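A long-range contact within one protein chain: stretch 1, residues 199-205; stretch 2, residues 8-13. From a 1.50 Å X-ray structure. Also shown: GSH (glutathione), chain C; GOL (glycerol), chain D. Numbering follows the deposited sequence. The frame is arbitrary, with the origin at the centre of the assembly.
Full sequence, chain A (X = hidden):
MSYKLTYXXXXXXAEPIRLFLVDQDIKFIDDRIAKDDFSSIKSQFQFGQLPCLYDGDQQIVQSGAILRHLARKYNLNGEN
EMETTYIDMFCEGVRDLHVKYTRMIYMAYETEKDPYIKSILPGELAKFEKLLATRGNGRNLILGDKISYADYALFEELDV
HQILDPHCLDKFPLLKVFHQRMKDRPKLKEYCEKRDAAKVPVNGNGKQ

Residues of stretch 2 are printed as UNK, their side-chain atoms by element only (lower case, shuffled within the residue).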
# COMPACT_ATOMS: atom_id res chain seq x y z
N LYS A 199 0.05 28.55 -2.87
CA LYS A 199 0.72 27.95 -1.72
C LYS A 199 -0.13 26.86 -1.10
O LYS A 199 -0.39 26.82 0.12
CB LYS A 199 1.10 29.03 -0.70
CG LYS A 199 2.09 30.01 -1.21
CD LYS A 199 2.64 30.94 -0.14
CE LYS A 199 3.78 31.81 -0.72
NZ LYS A 199 4.20 32.92 0.21
N VAL A 200 -0.56 25.91 -1.94
CA VAL A 200 -1.42 24.83 -1.47
C VAL A 200 -0.64 24.06 -0.41
O VAL A 200 0.51 23.68 -0.65
CB VAL A 200 -1.80 23.86 -2.62
CG1 VAL A 200 -2.53 22.67 -2.07
CG2 VAL A 200 -2.61 24.58 -3.68
N PRO A 201 -1.20 23.84 0.78
CA PRO A 201 -0.44 23.12 1.80
C PRO A 201 -0.14 21.69 1.39
O PRO A 201 -0.98 21.03 0.79
CB PRO A 201 -1.36 23.13 3.03
CG PRO A 201 -2.37 24.11 2.77
CD PRO A 201 -2.52 24.28 1.28
N VAL A 202 1.06 21.23 1.68
CA VAL A 202 1.40 19.83 1.45
C VAL A 202 0.61 18.93 2.39
O VAL A 202 0.10 17.89 1.98
CB VAL A 202 2.92 19.56 1.59
CG1 VAL A 202 3.23 18.08 1.39
CG2 VAL A 202 3.71 20.42 0.60
N ASN A 203 0.56 19.34 3.66
CA ASN A 203 0.02 18.51 4.73
C ASN A 203 -1.09 19.22 5.47
O ASN A 203 -1.27 20.42 5.34
CB ASN A 203 1.16 18.13 5.69
CG ASN A 203 2.34 17.53 4.94
OD1 ASN A 203 3.46 18.10 4.89
ND2 ASN A 203 2.07 16.43 4.31
N GLY A 204 -1.87 18.45 6.23
CA GLY A 204 -3.04 18.96 6.94
C GLY A 204 -2.77 19.81 8.15
O GLY A 204 -3.66 20.49 8.66
N ASN A 205 -1.53 19.78 8.63
CA ASN A 205 -1.15 20.61 9.77
C ASN A 205 -0.36 21.86 9.35
O ASN A 205 0.12 22.60 10.19
CB ASN A 205 -0.38 19.78 10.79
CG ASN A 205 0.98 19.34 10.27
OD1 ASN A 205 1.33 19.59 9.11
ND2 ASN A 205 1.78 18.71 11.14
N UNK A 8 -9.18 16.23 1.17
CA UNK A 8 -9.00 17.50 1.86
C UNK A 8 -8.30 18.50 0.96
O UNK A 8 -7.77 18.17 -0.12
c UNK A 8 -8.25 17.22 3.16
c UNK A 8 -8.99 16.27 4.05
c UNK A 8 -10.13 16.69 4.71
c UNK A 8 -8.62 14.93 4.15
c UNK A 8 -10.86 15.80 5.49
c UNK A 8 -9.33 14.03 4.92
c UNK A 8 -10.46 14.46 5.60
N UNK A 9 -8.28 19.75 1.40
CA UNK A 9 -7.72 20.82 0.61
C UNK A 9 -6.24 20.98 0.88
O UNK A 9 -5.75 22.04 1.24
c UNK A 9 -8.48 22.13 0.82
o UNK A 9 -8.28 22.96 -0.29
N UNK A 10 -5.52 19.88 0.68
CA UNK A 10 -4.08 19.79 0.83
C UNK A 10 -3.63 18.81 -0.25
O UNK A 10 -4.44 18.12 -0.87
c UNK A 10 -4.14 17.78 2.39
c UNK A 10 -3.66 19.21 2.23
c UNK A 10 -3.61 17.03 3.61
c UNK A 10 -4.15 20.13 3.35
N UNK A 11 -2.32 18.72 -0.43
CA UNK A 11 -1.77 17.77 -1.38
C UNK A 11 -1.92 16.35 -0.86
O UNK A 11 -2.69 15.57 -1.42
n UNK A 11 3.51 21.11 -3.54
n UNK A 11 4.17 19.03 -4.14
n UNK A 11 2.12 19.32 -3.16
c UNK A 11 3.26 19.82 -3.62
c UNK A 11 -0.34 18.13 -1.71
c UNK A 11 1.07 20.12 -2.56
c UNK A 11 -0.26 19.41 -2.55
N UNK A 12 -1.24 16.04 0.23
CA UNK A 12 -1.41 14.78 0.90
C UNK A 12 -1.44 13.58 -0.02
O UNK A 12 -0.65 13.48 -0.95
N UNK A 13 -2.34 12.65 0.26
CA UNK A 13 -2.44 11.39 -0.49
C UNK A 13 -3.09 11.53 -1.82
O UNK A 13 -2.94 10.64 -2.66
c UNK A 13 -1.31 9.30 1.50
c UNK A 13 -2.66 9.98 1.67
c UNK A 13 -3.65 9.07 2.37
c UNK A 13 -3.25 10.38 0.32
N1 GSH C . -4.56 3.80 2.97
CA1 GSH C . -5.30 4.99 2.78
C1 GSH C . -5.25 5.51 1.41
O11 GSH C . -4.04 5.37 0.82
O12 GSH C . -6.13 6.13 0.72
CB1 GSH C . -5.27 6.06 3.78
CG1 GSH C . -6.39 7.07 3.78
CD1 GSH C . -6.22 8.08 4.90
OE1 GSH C . -5.28 7.85 5.85
N2 GSH C . -6.96 9.15 4.88
CA2 GSH C . -6.85 10.24 5.86
C2 GSH C . -8.21 10.65 6.26
O2 GSH C . -9.28 10.49 5.40
CB2 GSH C . -6.18 11.46 5.24
SG2 GSH C . -4.40 11.19 5.03
N3 GSH C . -8.41 11.16 7.46
CA3 GSH C . -9.74 11.57 7.82
C3 GSH C . -10.25 10.79 8.99
O31 GSH C . -9.87 9.57 9.29
O32 GSH C . -11.18 11.45 9.80
C1 GOL D . 4.56 25.81 -2.16
O1 GOL D . 5.50 25.84 -1.11
C2 GOL D . 3.59 24.70 -1.82
O2 GOL D . 2.90 25.02 -0.62
C3 GOL D . 2.64 24.56 -3.00
O3 GOL D . 1.89 23.36 -2.87

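Position 8 carries seven side-chain carbons: one attached to CA, then a closed ring of six with no heteroatom and no hydroxyl. Nothing in stretch 1 comes within 6.5 Å of this side chain, so the ring itself must decide, and it gives Phe-8. Its ring edge faces glutathione, with CE1 3.6 Å from GSH O2.

Position 9 has two side-chain atoms, one carbon and then one oxygen, which is a serine: Ser-9. Chi1 is -157° (t), and the hydroxyl is hydrogen-bonded elsewhere in the structure. Toward stretch 1 the residue offers its backbone, with its O 3.9 Å from Pro-201 CD.

Position 10 shows four carbons forked at the first, one arm a single carbon and the other two carbons long. One arm lies near Asn-203 O and the other near Gly-204 N. A fork at CB with unequal arms identifies Ile-10, with chi1 64° (p) and chi2 171° (t). The one-carbon arm, CG2, is 3.5 Å from Asn-203 O and 4.1 Å from Pro-201 CB; CD1, ending the longer arm, is 3.5 Å from Gly-204 N.

Position 11 has three carbons in a row, a nitrogen, and a carbon bearing two more nitrogens. The chain passes Val-200 and Val-202, and this guanidinium fixes Arg-11. Its CG lies 4.0 Å from Val-200 CG1, its CD is 4.1 Å from Val-202 CG2, and that same methyl sits over one face of the guanidinium.

Position 12 has no side-chain atoms, hence Gly-12. Its phi of 46° favours glycine, and an ideal CB would be crowded by Ile-10 CD1 at 3.1 Å.

Position 13 has four carbons forked at the second, which is Leu-13. Its CA-to-CB bond points away from stretch 1, and its CD1 is 3.5 Å from GSH SG2.

The contact is held by two successive backbone hydrogen bonds: Arg-11 N to Pro-201 O and Gly-12 N to Val-202 O, both 2.9 Å, with angles at hydrogen of 157° and 153°. Each step along one stretch is matched by a step along the other, although neither forms a regular helix or strand here. Ile-10 CA also makes a CA-H...O contact of 3.3 Å with Pro-201 O. Around this backbone pairing, Ile-10 and Arg-11 supply most of the surface that stretch 2 buries. Glycerol adds a bridge: Arg-11 NH1 donates to GOL O3 at 2.9 Å, and GOL O3 donates to Val-200 O at 2.6 Å.

Stretch 2, residues 8-13: FSIRGL
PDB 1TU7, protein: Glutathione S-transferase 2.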